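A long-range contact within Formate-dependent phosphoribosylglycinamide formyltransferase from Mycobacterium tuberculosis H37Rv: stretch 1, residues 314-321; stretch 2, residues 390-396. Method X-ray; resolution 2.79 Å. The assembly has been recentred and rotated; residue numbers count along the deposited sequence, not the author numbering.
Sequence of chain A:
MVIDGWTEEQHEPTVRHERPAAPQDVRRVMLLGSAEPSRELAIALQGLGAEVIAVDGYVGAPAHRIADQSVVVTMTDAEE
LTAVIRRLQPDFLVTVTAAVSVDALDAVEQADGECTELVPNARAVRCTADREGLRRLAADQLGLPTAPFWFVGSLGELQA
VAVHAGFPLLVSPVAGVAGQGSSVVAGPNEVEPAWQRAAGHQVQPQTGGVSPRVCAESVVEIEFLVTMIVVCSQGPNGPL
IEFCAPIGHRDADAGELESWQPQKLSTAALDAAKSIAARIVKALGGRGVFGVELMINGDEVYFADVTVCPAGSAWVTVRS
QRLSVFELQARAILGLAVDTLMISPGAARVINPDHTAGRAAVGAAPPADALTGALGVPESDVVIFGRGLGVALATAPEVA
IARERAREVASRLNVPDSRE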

# COMPACT_ATOMS: atom_id res chain seq x y z
N ALA A 314 -5.21 -12.36 3.30
CA ALA A 314 -5.21 -11.37 2.22
C ALA A 314 -3.95 -10.51 2.19
O ALA A 314 -3.68 -9.87 1.17
CB ALA A 314 -6.45 -10.47 2.34
N TRP A 315 -3.17 -10.47 3.29
CA TRP A 315 -2.00 -9.60 3.38
C TRP A 315 -1.03 -9.78 2.22
O TRP A 315 -0.32 -8.84 1.85
CB TRP A 315 -1.24 -9.84 4.69
CG TRP A 315 -1.75 -9.02 5.81
CD1 TRP A 315 -2.49 -9.45 6.87
CD2 TRP A 315 -1.57 -7.61 5.99
NE1 TRP A 315 -2.77 -8.40 7.70
CE2 TRP A 315 -2.22 -7.26 7.18
CE3 TRP A 315 -0.89 -6.62 5.27
CZ2 TRP A 315 -2.24 -5.96 7.66
CZ3 TRP A 315 -0.90 -5.33 5.75
CH2 TRP A 315 -1.57 -5.01 6.94
N VAL A 316 -0.95 -10.98 1.65
CA VAL A 316 -0.05 -11.20 0.52
C VAL A 316 -0.36 -10.23 -0.61
O VAL A 316 0.54 -9.82 -1.35
CB VAL A 316 -0.12 -12.67 0.04
CG1 VAL A 316 -1.52 -13.04 -0.43
CG2 VAL A 316 0.85 -12.91 -1.08
N THR A 317 -1.63 -9.81 -0.75
CA THR A 317 -2.04 -8.99 -1.88
C THR A 317 -1.35 -7.63 -1.88
O THR A 317 -1.16 -7.05 -2.96
CB THR A 317 -3.58 -8.81 -1.94
OG1 THR A 317 -4.07 -8.22 -0.73
CG2 THR A 317 -4.28 -10.16 -2.18
N VAL A 318 -0.90 -7.15 -0.71
CA VAL A 318 -0.23 -5.85 -0.63
C VAL A 318 0.92 -5.78 -1.62
O VAL A 318 1.22 -4.71 -2.16
CB VAL A 318 0.24 -5.57 0.83
CG1 VAL A 318 1.18 -4.40 0.88
CG2 VAL A 318 -0.95 -5.31 1.74
N ARG A 319 1.54 -6.93 -1.94
CA ARG A 319 2.62 -6.97 -2.91
C ARG A 319 2.35 -7.85 -4.13
O ARG A 319 3.06 -7.69 -5.13
CB ARG A 319 3.93 -7.46 -2.26
CG ARG A 319 4.60 -6.46 -1.35
CD ARG A 319 5.04 -5.26 -2.15
NE ARG A 319 5.45 -4.16 -1.30
CZ ARG A 319 5.49 -2.89 -1.68
NH1 ARG A 319 5.13 -2.57 -2.92
NH2 ARG A 319 5.88 -1.94 -0.84
N SER A 320 1.38 -8.76 -4.09
CA SER A 320 1.22 -9.67 -5.22
C SER A 320 0.18 -9.22 -6.24
O SER A 320 0.19 -9.73 -7.37
CB SER A 320 0.86 -11.07 -4.74
OG SER A 320 -0.14 -11.00 -3.74
N GLN A 321 -0.69 -8.28 -5.89
CA GLN A 321 -1.70 -7.79 -6.81
C GLN A 321 -1.44 -6.33 -7.13
O GLN A 321 -0.94 -5.59 -6.29
CB GLN A 321 -3.12 -7.91 -6.24
CG GLN A 321 -3.49 -9.28 -5.73
CD GLN A 321 -4.98 -9.48 -5.64
OE1 GLN A 321 -5.50 -10.47 -6.14
NE2 GLN A 321 -5.68 -8.54 -5.00
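Stretch 2 (390-396) GVALATA

Stretch 2 of the formyltransferase lies on stretch 1 as an extended strand against a short helical segment, the nearest touching residues being 74 positions apart in sequence. Residues 390-395 form the strand, with phi between -162° and -100° and psi between 127° and 172°; Ala396 follows outside it. The two chains advance in the same general sense: the CA atoms of Trp315 and Val391 are 7.7 Å apart, those of Val316 and Leu393 6.8 Å, and those of Ser320 and Thr395 6.8 Å. The alternate strand positions Val391, Leu393 and Thr395 face stretch 1 between Trp315 and Ser320. All three direct CA-to-CB toward stretch 1, whereas that of Ala394 points away and Ala392 is out of reach, the alternation expected of a strand.

Leu393 contributes the most surface, 77 Å², from the middle of the strand. With chi1 at -55° (m) and chi2 off the wells at 142°, Leu393 CD2 comes to 3.6 Å from the backbone O of Trp315 and to 4.1 Å from CA of Val316. Leu393 CD1 lies 4.4 Å from CG of Arg319, so the two methyls touch different residues of stretch 1. The Trp315 O approached by Leu393 also accepts a hydrogen bond from Val318 N at 3.1 Å, within stretch 1.

Trp315 has 54 Å² covered by stretch 2, and Val391 has 51 Å² covered by stretch 1. In the t rotamer (chi1 180°), Val391 places CG2 over one face of the indole, 3.8 Å from CD2 of Trp315. Val391 CG2 is also 3.9 Å from the centroid of the five-membered ring of Trp315 and 15° off its normal, a CH-pi contact that sets a methyl almost squarely over the ring.

Farther along, Thr395 packs through its methyl: Thr395 CG2 lies 3.7 Å from O of Arg319, 4.0 Å from CB of Arg319 and 4.5 Å from CA of Ser320. Its OG1 is hydrogen-bonded elsewhere in the structure, as are NE and NH2 of Arg319, whose side chain comes nearest to the strand through its aliphatic CB and CG.

No hydrogen bond crosses between the stretches; the 319 Å² buried, both sides summed, rests on van der Waals packing and the CH-pi contact. On stretch 1, the CA-to-CB bond of Thr317 points away from the strand, and Thr317 OG1 donates to O of Ala314 at 2.5 Å. Gln321, with phi/psi of -115°/150°, is the first residue to leave helical conformation.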

# COMPACT_ATOMS: atom_id res chain seq x y z
N GLY A 390 3.47 -8.03 12.90
CA GLY A 390 4.25 -7.69 11.73
C GLY A 390 3.91 -8.64 10.61
O GLY A 390 3.45 -9.76 10.85
N VAL A 391 4.13 -8.20 9.39
CA VAL A 391 3.93 -9.01 8.20
C VAL A 391 5.23 -9.07 7.42
O VAL A 391 5.82 -8.03 7.09
CB VAL A 391 2.79 -8.45 7.31
CG1 VAL A 391 2.63 -9.32 6.09
CG2 VAL A 391 1.48 -8.33 8.10
N ALA A 392 5.67 -10.28 7.11
CA ALA A 392 6.81 -10.50 6.24
C ALA A 392 6.30 -10.83 4.84
O ALA A 392 5.37 -11.63 4.69
CB ALA A 392 7.69 -11.64 6.76
N LEU A 393 6.90 -10.20 3.82
CA LEU A 393 6.42 -10.38 2.46
C LEU A 393 7.57 -10.58 1.50
O LEU A 393 8.62 -9.95 1.63
CB LEU A 393 5.59 -9.18 2.00
CG LEU A 393 4.40 -8.79 2.88
CD1 LEU A 393 4.26 -7.28 2.95
CD2 LEU A 393 3.16 -9.40 2.32
N ALA A 394 7.35 -11.44 0.51
CA ALA A 394 8.27 -11.60 -0.60
C ALA A 394 7.47 -11.86 -1.86
O ALA A 394 6.35 -12.40 -1.81
CB ALA A 394 9.23 -12.76 -0.37
N THR A 395 8.03 -11.48 -3.00
CA THR A 395 7.54 -11.94 -4.28
C THR A 395 8.69 -12.60 -5.02
O THR A 395 9.83 -12.53 -4.59
CB THR A 395 6.93 -10.79 -5.11
OG1 THR A 395 7.89 -9.73 -5.24
CG2 THR A 395 5.61 -10.28 -4.46
N ALA A 396 8.38 -13.24 -6.14
CA ALA A 396 9.31 -14.05 -6.90
C ALA A 396 8.65 -14.48 -8.19
O ALA A 396 7.41 -14.40 -8.32
CB ALA A 396 9.72 -15.29 -6.10